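Local structure of hemopexin fold protein CP4 (Vigna unguiculata, 3OYO) at residues V25-T30 and D36-N41; G164-S169 and G207-I212; I212-G215 and L219-I222. The protein is of uncertain function but is a plant seed protein with the four-bladed hemopexin propeller fold, holding a calcium ion at its centre. All coordinates share one frame; numbering follows the deposited sequence.

Contact 1: V25-T30 and D36-N41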
ATOM      1  N   VAL A  25      -2.910 -12.459   1.663  1.00  9.94           N
ATOM      2  CA  VAL A  25      -3.308 -13.285   0.504  1.00 10.33           C
ATOM      3  C   VAL A  25      -2.618 -12.671  -0.687  1.00 10.13           C
ATOM      4  O   VAL A  25      -2.244 -11.490  -0.662  1.00  8.95           O
ATOM      5  CB  VAL A  25      -4.849 -13.314   0.281  1.00 14.89           C
ATOM      6  CG1 VAL A  25      -5.537 -13.985   1.473  1.00 16.37           C
ATOM      7  CG2 VAL A  25      -5.428 -11.905   0.069  1.00 16.11           C
ATOM      8  N   ARG A  26      -2.420 -13.480  -1.706  1.00 14.16           N
ATOM      9  CA  ARG A  26      -1.891 -13.008  -2.962  1.00 14.46           C
ATOM     10  C   ARG A  26      -2.982 -13.248  -3.991  1.00 14.87           C
ATOM     11  O   ARG A  26      -3.446 -14.369  -4.145  1.00 13.88           O
ATOM     12  CB  ARG A  26      -0.610 -13.784  -3.342  1.00 12.42           C
ATOM     13  CG  ARG A  26      -0.035 -13.401  -4.671  1.00 11.60           C
ATOM     14  CD  ARG A  26       1.244 -14.165  -4.935  1.00 11.97           C
ATOM     15  NE  ARG A  26       1.006 -15.604  -4.824  1.00 14.05           N
ATOM     16  CZ  ARG A  26       1.110 -16.431  -5.843  1.00 15.66           C
ATOM     17  NH1 ARG A  26       1.507 -15.955  -7.028  1.00 16.00           N
ATOM     18  NH2 ARG A  26       0.874 -17.728  -5.671  1.00 15.09           N
ATOM     19  N   LEU A  27      -3.368 -12.189  -4.709  1.00 14.63           N
ATOM     20  CA  LEU A  27      -4.446 -12.279  -5.695  1.00 14.92           C
ATOM     21  C   LEU A  27      -4.010 -11.989  -7.118  1.00 15.46           C
ATOM     22  O   LEU A  27      -3.107 -11.182  -7.362  1.00 14.82           O
ATOM     23  CB  LEU A  27      -5.603 -11.328  -5.422  1.00 15.58           C
ATOM     24  CG  LEU A  27      -6.353 -11.089  -4.131  1.00 17.98           C
ATOM     25  CD1 LEU A  27      -7.612 -10.359  -4.511  1.00 16.68           C
ATOM     26  CD2 LEU A  27      -6.672 -12.399  -3.365  1.00 17.31           C
ATOM     27  N   HIS A  28      -4.700 -12.638  -8.052  1.00 14.98           N
ATOM     28  CA  HIS A  28      -4.591 -12.280  -9.439  1.00 15.66           C
ATOM     29  C   HIS A  28      -5.864 -11.478  -9.703  1.00 15.54           C
ATOM     30  O   HIS A  28      -6.974 -11.892  -9.349  1.00 14.06           O
ATOM     31  CB  HIS A  28      -4.524 -13.517 -10.342  1.00 18.41           C
ATOM     32  CG  HIS A  28      -4.684 -13.183 -11.790  1.00 20.41           C
ATOM     33  ND1 HIS A  28      -3.646 -12.700 -12.552  1.00 21.92           N
ATOM     34  CD2 HIS A  28      -5.767 -13.216 -12.602  1.00 22.27           C
ATOM     35  CE1 HIS A  28      -4.081 -12.440 -13.770  1.00 21.66           C
ATOM     36  NE2 HIS A  28      -5.362 -12.752 -13.828  1.00 21.69           N
ATOM     37  N   TYR A  29      -5.718 -10.304 -10.302  1.00 15.41           N
ATOM     38  CA  TYR A  29      -6.880  -9.468 -10.523  1.00 15.01           C
ATOM     39  C   TYR A  29      -6.984  -9.062 -11.995  1.00 15.79           C
ATOM     40  O   TYR A  29      -6.016  -9.152 -12.762  1.00 14.84           O
ATOM     41  CB  TYR A  29      -6.845  -8.267  -9.555  1.00 14.67           C
ATOM     42  CG  TYR A  29      -5.701  -7.286  -9.805  1.00 14.55           C
ATOM     43  CD1 TYR A  29      -4.366  -7.646  -9.541  1.00 13.39           C
ATOM     44  CD2 TYR A  29      -5.960  -6.009 -10.330  1.00 13.53           C
ATOM     45  CE1 TYR A  29      -3.319  -6.757  -9.786  1.00 15.08           C
ATOM     46  CE2 TYR A  29      -4.917  -5.110 -10.565  1.00 13.55           C
ATOM     47  CZ  TYR A  29      -3.612  -5.495 -10.318  1.00 14.39           C
ATOM     48  OH  TYR A  29      -2.594  -4.630 -10.592  1.00 16.30           O
ATOM     49  N   THR A  30      -8.185  -8.633 -12.371  1.00 15.59           N
ATOM     50  CA  THR A  30      -8.488  -8.201 -13.726  1.00 15.13           C
ATOM     51  C   THR A  30      -9.342  -6.973 -13.645  1.00 16.02           C
ATOM     52  O   THR A  30     -10.534  -7.067 -13.339  1.00 22.79           O
ATOM     53  CB  THR A  30      -9.226  -9.281 -14.568  1.00 15.04           C
ATOM     54  OG1 THR A  30      -8.431 -10.479 -14.580  1.00 13.29           O
ATOM     55  CG2 THR A  30      -9.382  -8.755 -16.049  1.00 13.85           C
ATOM     56  N   ASP A  36     -11.755 -11.804  -9.852  1.00 29.99           N
ATOM     57  CA  ASP A  36     -10.456 -11.922  -9.185  1.00 30.07           C
ATOM     58  C   ASP A  36     -10.265 -13.290  -8.525  1.00 28.78           C
ATOM     59  O   ASP A  36     -11.220 -13.922  -8.107  1.00 28.95           O
ATOM     60  CB  ASP A  36     -10.241 -10.744  -8.236  1.00 36.54           C
ATOM     61  CG  ASP A  36     -10.472  -9.408  -8.941  1.00 39.79           C
ATOM     62  OD1 ASP A  36      -9.942  -9.241 -10.068  1.00 42.67           O
ATOM     63  OD2 ASP A  36     -11.212  -8.548  -8.406  1.00 44.20           O
ATOM     64  N   THR A  37      -9.026 -13.745  -8.470  1.00 19.68           N
ATOM     65  CA  THR A  37      -8.720 -15.108  -7.994  1.00 20.43           C
ATOM     66  C   THR A  37      -7.570 -15.154  -6.956  1.00 19.57           C
ATOM     67  O   THR A  37      -6.529 -14.485  -7.123  1.00 24.23           O
ATOM     68  CB  THR A  37      -8.418 -15.996  -9.229  1.00 28.18           C
ATOM     69  OG1 THR A  37      -9.635 -16.624  -9.668  1.00 31.90           O
ATOM     70  CG2 THR A  37      -7.368 -17.040  -8.954  1.00 29.51           C
ATOM     71  N   ILE A  38      -7.779 -15.928  -5.896  1.00 20.73           N
ATOM     72  CA  ILE A  38      -6.741 -16.159  -4.893  1.00 19.56           C
ATOM     73  C   ILE A  38      -5.675 -17.168  -5.315  1.00 19.27           C
ATOM     74  O   ILE A  38      -5.952 -18.362  -5.574  1.00 19.96           O
ATOM     75  CB  ILE A  38      -7.327 -16.590  -3.521  1.00 17.57           C
ATOM     76  CG1 ILE A  38      -8.176 -15.457  -2.914  1.00 16.42           C
ATOM     77  CG2 ILE A  38      -6.154 -16.939  -2.537  1.00 17.18           C
ATOM     78  CD1 ILE A  38      -9.200 -15.940  -1.936  1.00 15.81           C
ATOM     79  N   LEU A  39      -4.443 -16.696  -5.371  1.00 14.77           N
ATOM     80  CA  LEU A  39      -3.350 -17.551  -5.740  1.00 14.35           C
ATOM     81  C   LEU A  39      -2.679 -18.064  -4.481  1.00 14.16           C
ATOM     82  O   LEU A  39      -2.159 -19.193  -4.472  1.00 13.83           O
ATOM     83  CB  LEU A  39      -2.357 -16.829  -6.641  1.00 16.93           C
ATOM     84  CG  LEU A  39      -2.877 -16.209  -7.947  1.00 17.17           C
ATOM     85  CD1 LEU A  39      -1.781 -15.401  -8.613  1.00 16.28           C
ATOM     86  CD2 LEU A  39      -3.379 -17.273  -8.939  1.00 18.69           C
ATOM     87  N   THR A  40      -2.654 -17.248  -3.423  1.00 13.53           N
ATOM     88  CA  THR A  40      -2.122 -17.716  -2.137  1.00 13.27           C
ATOM     89  C   THR A  40      -3.151 -17.499  -1.056  1.00 12.85           C
ATOM     90  O   THR A  40      -3.450 -16.355  -0.704  1.00 12.03           O
ATOM     91  CB  THR A  40      -0.835 -16.991  -1.715  1.00 15.82           C
ATOM     92  OG1 THR A  40       0.171 -17.227  -2.686  1.00 16.52           O
ATOM     93  CG2 THR A  40      -0.353 -17.562  -0.406  1.00 16.78           C
ATOM     94  N   ASN A  41      -3.684 -18.597  -0.532  1.00 14.55           N
ATOM     95  CA  ASN A  41      -4.659 -18.568   0.567  1.00 14.93           C
ATOM     96  C   ASN A  41      -4.166 -17.828   1.796  1.00 14.51           C
ATOM     97  O   ASN A  41      -2.957 -17.739   2.026  1.00 13.37           O
ATOM     98  CB  ASN A  41      -5.096 -19.979   0.943  1.00 21.31           C
ATOM     99  CG  ASN A  41      -6.168 -20.496   0.024  1.00 26.18           C
ATOM    100  OD1 ASN A  41      -7.221 -19.869  -0.116  1.00 31.46           O
ATOM    101  ND2 ASN A  41      -5.911 -21.630  -0.630  1.00 29.89           N
TER
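A classic beta bulge in the outer hairpin of the first propeller blade sets Arg26 against both Leu39 and Thr40, as the register slip of one residue between Arg26 and Leu27 records. The bulge is pinned at one atom: Arg26 O accepts from Leu39 N at 2.8 Å and also from Thr40 N. Beyond it the antiparallel pairing is regular, with His28 and Thr37 joined by two backbone bonds. On the face of Arg26, His28 and Thr40, the arginine chain leaves with CG anti to the backbone N (chi1 177°) and bends at chi3 (55°), which turns the guanidinium edge to the threonine hydroxyl. Arg26 NE donates to Thr40 OG1 at 2.8 Å and Arg26 NH2 to the same oxygen at 3.1 Å, both within a degree of the guanidinium plane. Leu39 CB lies over one guanidinium face, displaced toward its rim, and Glu15 of strand 15-20 forms a salt bridge with NH1, so the group is probably restrained in rotation. The opposite face of the sheet carries the apolar pair, Leu27 CD2 to Ile38 CG1, unusually tight at 3.4 Å, with Trp216 touching Leu27 as well. Next to the His28-Thr37 pair, the carboxylate of Asp36 accepts from the backbone: Thr30 N donates to Asp36 OD1 at 3.0 Å, and Tyr29 CB lies 3.3 Å from that same OD1.

Contact 2: G164-S169 and G207-I212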
ATOM      1  N   GLY A 164     -14.630  15.553   0.689  1.00 17.17           N
ATOM      2  CA  GLY A 164     -16.014  15.302   1.010  1.00 16.21           C
ATOM      3  C   GLY A 164     -16.311  13.832   1.071  1.00 16.09           C
ATOM      4  O   GLY A 164     -17.374  13.457   1.505  1.00 16.80           O
ATOM      5  N   THR A 165     -15.371  12.984   0.682  1.00 17.03           N
ATOM      6  CA  THR A 165     -15.588  11.534   0.720  1.00 16.23           C
ATOM      7  C   THR A 165     -14.971  10.955   2.002  1.00 16.95           C
ATOM      8  O   THR A 165     -14.294  11.664   2.751  1.00 17.25           O
ATOM      9  CB  THR A 165     -14.909  10.852  -0.477  1.00 13.22           C
ATOM     10  OG1 THR A 165     -13.487  10.853  -0.260  1.00 10.50           O
ATOM     11  CG2 THR A 165     -15.227  11.617  -1.779  1.00 12.18           C
ATOM     12  N   GLU A 166     -15.160   9.666   2.230  1.00 16.88           N
ATOM     13  CA  GLU A 166     -14.600   9.021   3.421  1.00 18.16           C
ATOM     14  C   GLU A 166     -13.041   8.881   3.401  1.00 16.66           C
ATOM     15  O   GLU A 166     -12.425   8.635   4.412  1.00 16.98           O
ATOM     16  CB  GLU A 166     -15.352   7.712   3.709  1.00 28.26           C
ATOM     17  CG  GLU A 166     -14.527   6.471   3.651  1.00 34.59           C
ATOM     18  CD  GLU A 166     -14.477   5.843   2.273  1.00 40.00           C
ATOM     19  OE1 GLU A 166     -14.432   6.603   1.298  1.00 42.78           O
ATOM     20  OE2 GLU A 166     -14.459   4.584   2.174  1.00 43.39           O
ATOM     21  N   PHE A 167     -12.430   9.115   2.247  1.00 13.81           N
ATOM     22  CA  PHE A 167     -10.980   9.144   2.036  1.00 12.77           C
ATOM     23  C   PHE A 167     -10.321  10.448   2.438  1.00 13.35           C
ATOM     24  O   PHE A 167      -9.099  10.507   2.619  1.00 13.34           O
ATOM     25  CB  PHE A 167     -10.676   8.867   0.553  1.00 10.50           C
ATOM     26  CG  PHE A 167     -11.165   7.531   0.097  1.00 10.62           C
ATOM     27  CD1 PHE A 167     -10.534   6.355   0.516  1.00 10.79           C
ATOM     28  CD2 PHE A 167     -12.304   7.424  -0.695  1.00 11.03           C
ATOM     29  CE1 PHE A 167     -11.019   5.092   0.110  1.00 10.40           C
ATOM     30  CE2 PHE A 167     -12.817   6.157  -1.086  1.00 10.92           C
ATOM     31  CZ  PHE A 167     -12.156   4.989  -0.685  1.00  8.95           C
ATOM     32  N   GLU A 168     -11.127  11.500   2.581  1.00 14.85           N
ATOM     33  CA  GLU A 168     -10.622  12.827   2.900  1.00 14.79           C
ATOM     34  C   GLU A 168      -9.794  12.870   4.165  1.00 14.87           C
ATOM     35  O   GLU A 168      -8.803  13.637   4.254  1.00 13.42           O
ATOM     36  CB  GLU A 168     -11.796  13.825   3.010  1.00 19.28           C
ATOM     37  CG  GLU A 168     -11.351  15.261   3.215  1.00 20.57           C
ATOM     38  CD  GLU A 168     -12.501  16.238   3.405  1.00 25.87           C
ATOM     39  OE1 GLU A 168     -12.204  17.404   3.726  1.00 27.70           O
ATOM     40  OE2 GLU A 168     -13.678  15.855   3.264  1.00 25.91           O
ATOM     41  N   SER A 169     -10.202  12.098   5.174  1.00 13.18           N
ATOM     42  CA  SER A 169      -9.452  12.130   6.432  1.00 14.02           C
ATOM     43  C   SER A 169      -8.537  10.901   6.639  1.00 13.29           C
ATOM     44  O   SER A 169      -8.086  10.635   7.745  1.00 17.69           O
ATOM     45  CB  SER A 169     -10.362  12.333   7.620  1.00 17.40           C
ATOM     46  OG  SER A 169     -11.133  11.173   7.786  1.00 22.21           O
ATOM     47  N   GLY A 207     -13.899   6.930  -9.090  1.00 15.77           N
ATOM     48  CA  GLY A 207     -15.057   6.075  -9.419  1.00 15.73           C
ATOM     49  C   GLY A 207     -16.023   6.192  -8.277  1.00 16.52           C
ATOM     50  O   GLY A 207     -15.711   6.868  -7.306  1.00 16.20           O
ATOM     51  N   ASN A 208     -17.178   5.530  -8.348  1.00 19.22           N
ATOM     52  CA  ASN A 208     -18.066   5.484  -7.167  1.00 21.04           C
ATOM     53  C   ASN A 208     -17.523   4.471  -6.137  1.00 20.43           C
ATOM     54  O   ASN A 208     -16.852   3.480  -6.494  1.00 18.21           O
ATOM     55  CB  ASN A 208     -19.539   5.224  -7.539  1.00 30.26           C
ATOM     56  CG  ASN A 208     -19.684   4.200  -8.641  1.00 34.55           C
ATOM     57  OD1 ASN A 208     -19.228   3.072  -8.505  1.00 39.92           O
ATOM     58  ND2 ASN A 208     -20.306   4.595  -9.757  1.00 38.85           N
ATOM     59  N   ILE A 209     -17.783   4.762  -4.873  1.00 21.64           N
ATOM     60  CA  ILE A 209     -17.263   3.979  -3.750  1.00 21.78           C
ATOM     61  C   ILE A 209     -18.140   2.765  -3.525  1.00 21.24           C
ATOM     62  O   ILE A 209     -19.350   2.876  -3.658  1.00 21.83           O
ATOM     63  CB  ILE A 209     -17.190   4.848  -2.506  1.00 22.91           C
ATOM     64  CG1 ILE A 209     -16.349   6.107  -2.817  1.00 22.91           C
ATOM     65  CG2 ILE A 209     -16.699   4.035  -1.271  1.00 22.33           C
ATOM     66  CD1 ILE A 209     -16.374   7.138  -1.705  1.00 24.07           C
ATOM     67  N   ARG A 210     -17.507   1.618  -3.235  1.00 16.98           N
ATOM     68  CA  ARG A 210     -18.184   0.315  -3.136  1.00 16.95           C
ATOM     69  C   ARG A 210     -17.644  -0.497  -1.961  1.00 15.76           C
ATOM     70  O   ARG A 210     -16.526  -0.258  -1.503  1.00 14.92           O
ATOM     71  CB  ARG A 210     -17.931  -0.523  -4.392  1.00 24.21           C
ATOM     72  CG  ARG A 210     -18.681  -0.060  -5.579  1.00 28.19           C
ATOM     73  CD  ARG A 210     -18.141  -0.712  -6.823  1.00 32.21           C
ATOM     74  NE  ARG A 210     -18.810  -0.131  -7.984  1.00 36.30           N
ATOM     75  CZ  ARG A 210     -18.479  -0.345  -9.254  1.00 37.21           C
ATOM     76  NH1 ARG A 210     -17.449  -1.134  -9.554  1.00 39.21           N
ATOM     77  NH2 ARG A 210     -19.177   0.249 -10.227  1.00 37.82           N
ATOM     78  N   PRO A 211     -18.451  -1.435  -1.451  1.00 17.37           N
ATOM     79  CA  PRO A 211     -17.960  -2.292  -0.392  1.00 16.66           C
ATOM     80  C   PRO A 211     -16.915  -3.228  -0.974  1.00 16.07           C
ATOM     81  O   PRO A 211     -17.073  -3.739  -2.076  1.00 16.53           O
ATOM     82  CB  PRO A 211     -19.213  -3.047   0.057  1.00 14.39           C
ATOM     83  CG  PRO A 211     -20.381  -2.142  -0.346  1.00 14.69           C
ATOM     84  CD  PRO A 211     -19.899  -1.647  -1.691  1.00 15.81           C
ATOM     85  N   ILE A 212     -15.840  -3.425  -0.227  1.00 10.24           N
ATOM     86  CA  ILE A 212     -14.737  -4.282  -0.661  1.00 10.25           C
ATOM     87  C   ILE A 212     -15.212  -5.695  -1.069  1.00 10.74           C
ATOM     88  O   ILE A 212     -14.775  -6.279  -2.085  1.00 10.62           O
ATOM     89  CB  ILE A 212     -13.661  -4.384   0.467  1.00  9.29           C
ATOM     90  CG1 ILE A 212     -12.971  -3.025   0.655  1.00  9.71           C
ATOM     91  CG2 ILE A 212     -12.635  -5.453   0.137  1.00 10.20           C
ATOM     92  CD1 ILE A 212     -12.061  -2.911   1.975  1.00  9.86           C
TER
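The two backbones do not pair, since even the nearest CA atoms, those of Thr165 and Ile209, stand 8.9 Å apart and no hydrogen bond crosses the gap. Segment 164-169 is instead shaped from within, by a type I beta turn from Thr165 to Glu168 and by an ST turn in which Phe167 N donates to Thr165 OG1 at 3.2 Å. That hydroxyl also bonds to Leu162 O, which ties the turn back to the preceding loop. A further internal bond runs from Gly164 N to Glu168 OE2 (2.8 Å), the donor lying 59° out of the carboxylate plane. Across the contact, Ile209 does the bridging with its terminal methyl: CD1 approaches Phe167 CE2 obliquely at 3.7 Å, while Ile209 CG1 lies in the ring plane, 3.9 Å from the same CE2. Glu166 bends at chi2 (-90°), which folds its carboxylate back over the phenyl ring, with CD of Glu166 above the ring centre. Glu166 OE1 then meets Ile209 CD1 at 3.6 Å; it is buried here without a polar partner in the model. The turn belongs to the link from helix 155-158 to strand 173-176, the first strand of the fourth blade. Phe167 rests on Leu185 and Lys187 of strand 182-187 and on Val192 of strand 190-195, while Ile209, on the outermost strand 205-211, leans on Asn190, so the link lies against the very blade it leads into.

Contact 3: I212-G215 and L219-I222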
ATOM      1  N   ILE A 212     -15.840  -3.425  -0.227  1.00 10.24           N
ATOM      2  CA  ILE A 212     -14.737  -4.282  -0.661  1.00 10.25           C
ATOM      3  C   ILE A 212     -15.212  -5.695  -1.069  1.00 10.74           C
ATOM      4  O   ILE A 212     -14.775  -6.279  -2.085  1.00 10.62           O
ATOM      5  CB  ILE A 212     -13.661  -4.384   0.467  1.00  9.29           C
ATOM      6  CG1 ILE A 212     -12.971  -3.025   0.655  1.00  9.71           C
ATOM      7  CG2 ILE A 212     -12.635  -5.453   0.137  1.00 10.20           C
ATOM      8  CD1 ILE A 212     -12.061  -2.911   1.975  1.00  9.86           C
ATOM      9  N   LEU A 213     -16.087  -6.254  -0.256  1.00 12.51           N
ATOM     10  CA  LEU A 213     -16.580  -7.596  -0.489  1.00 13.41           C
ATOM     11  C   LEU A 213     -17.472  -7.700  -1.699  1.00 13.80           C
ATOM     12  O   LEU A 213     -17.779  -8.798  -2.109  1.00 17.60           O
ATOM     13  CB  LEU A 213     -17.289  -8.131   0.764  1.00 13.03           C
ATOM     14  CG  LEU A 213     -16.378  -8.283   2.006  1.00 11.60           C
ATOM     15  CD1 LEU A 213     -17.214  -8.728   3.182  1.00 11.50           C
ATOM     16  CD2 LEU A 213     -15.255  -9.216   1.752  1.00 10.54           C
ATOM     17  N   ASP A 214     -17.824  -6.578  -2.313  1.00 18.16           N
ATOM     18  CA  ASP A 214     -18.572  -6.594  -3.569  1.00 19.36           C
ATOM     19  C   ASP A 214     -17.687  -6.376  -4.770  1.00 19.32           C
ATOM     20  O   ASP A 214     -17.957  -6.906  -5.850  1.00 21.19           O
ATOM     21  CB  ASP A 214     -19.680  -5.519  -3.560  1.00 21.22           C
ATOM     22  CG  ASP A 214     -20.783  -5.858  -2.613  1.00 21.10           C
ATOM     23  OD1 ASP A 214     -21.098  -7.050  -2.478  1.00 25.90           O
ATOM     24  OD2 ASP A 214     -21.334  -4.954  -1.975  1.00 24.82           O
ATOM     25  N   GLY A 215     -16.641  -5.586  -4.605  1.00 17.31           N
ATOM     26  CA  GLY A 215     -15.701  -5.363  -5.690  1.00 16.65           C
ATOM     27  C   GLY A 215     -14.717  -6.499  -5.815  1.00 16.18           C
ATOM     28  O   GLY A 215     -14.233  -6.758  -6.893  1.00 15.67           O
ATOM     29  N   LEU A 219     -13.093 -12.412  -1.650  1.00 17.52           N
ATOM     30  CA  LEU A 219     -12.568 -12.298  -0.280  1.00 16.06           C
ATOM     31  C   LEU A 219     -13.654 -12.681   0.714  1.00 16.89           C
ATOM     32  O   LEU A 219     -13.406 -12.862   1.919  1.00 15.99           O
ATOM     33  CB  LEU A 219     -12.022 -10.881  -0.008  1.00 11.58           C
ATOM     34  CG  LEU A 219     -10.825 -10.407  -0.843  1.00  8.80           C
ATOM     35  CD1 LEU A 219     -10.480  -9.047  -0.369  1.00 11.01           C
ATOM     36  CD2 LEU A 219      -9.630 -11.370  -0.761  1.00  9.16           C
ATOM     37  N   LYS A 220     -14.878 -12.797   0.196  1.00 15.54           N
ATOM     38  CA  LYS A 220     -16.033 -13.111   1.056  1.00 16.63           C
ATOM     39  C   LYS A 220     -15.798 -14.388   1.851  1.00 16.20           C
ATOM     40  O   LYS A 220     -15.414 -15.401   1.292  1.00 23.79           O
ATOM     41  CB  LYS A 220     -17.309 -13.242   0.233  1.00 19.79           C
ATOM     42  CG  LYS A 220     -17.800 -11.967  -0.375  1.00 19.39           C
ATOM     43  CD  LYS A 220     -19.032 -12.310  -1.234  1.00 19.95           C
ATOM     44  CE  LYS A 220     -19.671 -11.098  -1.924  1.00 18.22           C
ATOM     45  NZ  LYS A 220     -20.631 -11.676  -2.934  1.00 20.10           N
ATOM     46  N   GLY A 221     -16.010 -14.296   3.162  1.00 20.74           N
ATOM     47  CA  GLY A 221     -15.842 -15.429   4.076  1.00 20.78           C
ATOM     48  C   GLY A 221     -14.412 -15.677   4.476  1.00 20.69           C
ATOM     49  O   GLY A 221     -14.093 -16.697   5.058  1.00 23.12           O
ATOM     50  N   ILE A 222     -13.546 -14.722   4.147  1.00 17.96           N
ATOM     51  CA  ILE A 222     -12.129 -14.799   4.432  1.00 17.43           C
ATOM     52  C   ILE A 222     -11.752 -13.483   5.066  1.00 17.41           C
ATOM     53  O   ILE A 222     -11.032 -13.458   6.067  1.00 17.62           O
ATOM     54  CB  ILE A 222     -11.314 -15.064   3.142  1.00 20.47           C
ATOM     55  CG1 ILE A 222     -11.792 -16.381   2.497  1.00 19.92           C
ATOM     56  CG2 ILE A 222      -9.799 -15.059   3.445  1.00 20.37           C
ATOM     57  CD1 ILE A 222     -11.162 -16.716   1.167  1.00 19.53           C
TER
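Ile212 opens the short helix with its CG2 branch 4.2 Å from Leu219 CD1, a modest apolar contact, and also touches Tyr3 and Ile4 near the start of the chain. Leu213 contributes most to the interface. Its CG stands anti to the carbonyl carbon (chi1 -63°), which sends the branch toward the other segment: Leu213 CD2 lies 4.0 Å from Leu219 CB and 3.9 Å from Lys220 N. The neighbouring methylenes meet as well, Leu213 CB with Lys220 CG at 4.0 Å. Helix 212-215 follows the outermost strand of the fourth hemopexin blade, in the way helices 45-48, 102-105 and 155-158 follow the outer strands of the earlier ones; segment 219-222 then carries the chain on toward the first blade, where Ile222 packs on Leu42. The carbonyl of Leu213 is approached by the aliphatic part of Lys220, whose chain is extended beyond CG and runs past the oxygen. Lys220 CE comes to 3.0 Å from Leu213 O, whereas Lys220 NZ stays 4.1 Å from it, so methylene carbon and not the ammonium makes the approach. Asp214 OD1 and Lys220 NZ are 4.7 Å apart, too long for a salt bridge, although the opposite charges probably attract. Past these residues the second segment turns on itself, Ile222 N donating to Leu219 O at 2.9 Å.

How the contacts relate
Contacts 1 and 3 meet directly at the seam where the propeller closes: their centres are 12 Å apart, Ile38 CD1 touches Ile222 CD1 at 3.8 Å, and Leu27 CD2 lies 4.1 Å from Leu219 CD2. The end of the chain is thereby packed against the first blade. Contact 2 joins contact 3 through the sequence, sharing Ile212 where strand 205-211 passes into helix 212-215, with centres 17 Å apart. Contacts 1 and 2 do not touch; their nearest atoms are about 8 Å apart. None supplies a ligand to the calcium site of Asn5, Asp63, Asp119 and Asp172; the side chains of Phe167 and Ile212 are each about 11 Å from the calcium ion.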